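Local structure of uncharacterized protein (Bacteroides eggerthii DSM 20697, 4ECO) at residues I29-A34 against G102-L107. The protein is of unknown function but folds as a leucine-rich repeat protein, and so probably binds other proteins. Residues are numbered along the deposited sequence; the frame is centred on the assembly and turned at random.
Sequences IKDYLA and GQLTEL
Q103 reaches across to helix 27-41 and lies against K30, D31 and A34. Its CB packs on A34 CB at 3.9 Å. CG, anti to the backbone N (chi1 173°), comes next to K30 O and D31 OD1, and a bend at chi2 then brings CD over to K30 CB, which NE2 approaches to 3.5 Å. At the tip the two amide atoms part ways. NE2 donates to D31 OD1 at 3.0 Å, with the acceptor close to the amide plane. OE1 takes K30 NZ at 3.0 Å, the ammonium standing above the carbonyl plane. E27, one turn earlier on the helix, accepts from Q103 NE2 and salt-bridges K30 NZ. An alanine at Q103 would probably leave K30 NZ and D31 OD1 each short of one partner and open a gap beside K30 CB. D31 is also gripped by R82 and V83 N, while a water links its OD2 to E106 N. L104 CD2 fits against D31 CB at 3.7 Å, and the same leucine packs on V83 and L86 of strand 83-87. The arrangement is consistent with an N-terminal capping helix docked on the first turns of a leucine-rich repeat solenoid, here through the loop leading into strand 109-111.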
loop_
_atom_site.group_PDB
_atom_site.type_symbol
_atom_site.label_atom_id
_atom_site.label_comp_id
_atom_site.label_asym_id
_atom_site.label_seq_id
_atom_site.Cartn_x
_atom_site.Cartn_y
_atom_site.Cartn_z
ATOM N N ILE A 29 27.155 -15.177 31.233
ATOM C CA ILE A 29 27.936 -16.312 30.736
ATOM C C ILE A 29 26.956 -17.463 30.312
ATOM O O ILE A 29 27.110 -18.037 29.225
ATOM C CB ILE A 29 28.973 -16.757 31.812
ATOM C CG1 ILE A 29 30.038 -15.653 32.096
ATOM C CG2 ILE A 29 29.619 -18.119 31.494
ATOM C CD1 ILE A 29 31.118 -15.333 30.961
ATOM N N LYS A 30 25.935 -17.760 31.153
ATOM C CA LYS A 30 24.934 -18.797 30.873
ATOM C C LYS A 30 24.217 -18.503 29.523
ATOM O O LYS A 30 23.952 -19.443 28.752
ATOM C CB LYS A 30 23.933 -18.915 32.039
ATOM C CG LYS A 30 24.569 -19.498 33.327
ATOM C CD LYS A 30 23.797 -19.234 34.645
ATOM C CE LYS A 30 22.624 -20.166 34.933
ATOM N NZ LYS A 30 21.307 -19.652 34.437
ATOM N N ASP A 31 23.998 -17.185 29.224
ATOM C CA ASP A 31 23.382 -16.675 27.996
ATOM C C ASP A 31 24.193 -16.999 26.779
ATOM O O ASP A 31 23.638 -17.251 25.714
ATOM C CB ASP A 31 23.222 -15.138 28.051
ATOM C CG ASP A 31 22.029 -14.584 28.815
ATOM O OD1 ASP A 31 21.324 -15.383 29.496
ATOM O OD2 ASP A 31 21.816 -13.351 28.760
ATOM N N TYR A 32 25.520 -16.891 26.921
ATOM C CA TYR A 32 26.487 -17.129 25.858
ATOM C C TYR A 32 26.582 -18.631 25.553
ATOM O O TYR A 32 26.733 -19.013 24.388
ATOM C CB TYR A 32 27.848 -16.555 26.245
ATOM C CG TYR A 32 27.912 -15.055 26.486
ATOM C CD1 TYR A 32 26.885 -14.207 26.062
ATOM C CD2 TYR A 32 29.031 -14.475 27.072
ATOM C CE1 TYR A 32 26.930 -12.837 26.314
ATOM C CE2 TYR A 32 29.109 -13.098 27.284
ATOM C CZ TYR A 32 28.060 -12.284 26.901
ATOM O OH TYR A 32 28.188 -10.935 27.099
ATOM N N LEU A 33 26.437 -19.486 26.576
ATOM C CA LEU A 33 26.425 -20.928 26.351
ATOM C C LEU A 33 25.145 -21.305 25.599
ATOM O O LEU A 33 25.171 -22.234 24.775
ATOM C CB LEU A 33 26.552 -21.699 27.663
ATOM C CG LEU A 33 27.769 -21.366 28.514
ATOM C CD1 LEU A 33 27.660 -21.988 29.882
ATOM C CD2 LEU A 33 29.065 -21.778 27.837
ATOM N N ALA A 34 24.041 -20.537 25.844
ATOM C CA ALA A 34 22.765 -20.671 25.142
ATOM C C ALA A 34 22.934 -20.222 23.685
ATOM O O ALA A 34 22.544 -20.969 22.776
ATOM C CB ALA A 34 21.677 -19.868 25.836
ATOM N N GLY A 102 15.283 -20.256 26.148
ATOM C CA GLY A 102 14.649 -19.853 27.407
ATOM C C GLY A 102 15.565 -19.242 28.457
ATOM O O GLY A 102 15.090 -18.626 29.407
ATOM N N GLN A 103 16.882 -19.382 28.278
ATOM C CA GLN A 103 17.912 -18.823 29.152
ATOM C C GLN A 103 17.997 -17.296 28.992
ATOM O O GLN A 103 18.224 -16.578 29.978
ATOM C CB GLN A 103 19.284 -19.489 28.841
ATOM C CG GLN A 103 20.508 -18.903 29.553
ATOM C CD GLN A 103 20.350 -18.703 31.041
ATOM O OE1 GLN A 103 19.827 -19.556 31.779
ATOM N NE2 GLN A 103 20.804 -17.554 31.500
ATOM N N LEU A 104 17.814 -16.815 27.752
ATOM C CA LEU A 104 17.925 -15.416 27.353
ATOM C C LEU A 104 16.710 -14.643 27.808
ATOM O O LEU A 104 15.963 -14.135 26.976
ATOM C CB LEU A 104 18.073 -15.327 25.812
ATOM C CG LEU A 104 19.122 -16.198 25.133
ATOM C CD1 LEU A 104 19.184 -15.881 23.671
ATOM C CD2 LEU A 104 20.478 -16.001 25.747
ATOM N N THR A 105 16.509 -14.547 29.133
ATOM C CA THR A 105 15.324 -13.919 29.732
ATOM C C THR A 105 15.315 -12.374 29.626
ATOM O O THR A 105 14.266 -11.757 29.853
ATOM C CB THR A 105 15.203 -14.345 31.186
ATOM O OG1 THR A 105 16.442 -14.109 31.874
ATOM C CG2 THR A 105 14.755 -15.793 31.318
ATOM N N GLU A 106 16.437 -11.762 29.237
ATOM C CA GLU A 106 16.501 -10.304 29.118
ATOM C C GLU A 106 16.146 -9.867 27.718
ATOM O O GLU A 106 16.137 -8.658 27.435
ATOM C CB GLU A 106 17.889 -9.750 29.518
ATOM C CG GLU A 106 18.241 -9.990 30.977
ATOM C CD GLU A 106 17.137 -9.714 31.984
ATOM O OE1 GLU A 106 16.554 -8.607 31.930
ATOM O OE2 GLU A 106 16.852 -10.602 32.825
ATOM N N LEU A 107 15.847 -10.855 26.841
ATOM C CA LEU A 107 15.493 -10.691 25.426
ATOM C C LEU A 107 14.208 -9.877 25.269
ATOM O O LEU A 107 13.176 -10.212 25.878
ATOM C CB LEU A 107 15.324 -12.080 24.809
ATOM C CG LEU A 107 15.675 -12.334 23.360
ATOM C CD1 LEU A 107 17.024 -11.794 22.990
ATOM C CD2 LEU A 107 15.702 -13.810 23.101
HETATM O O HOH W 1 19.382 -12.482 28.004
#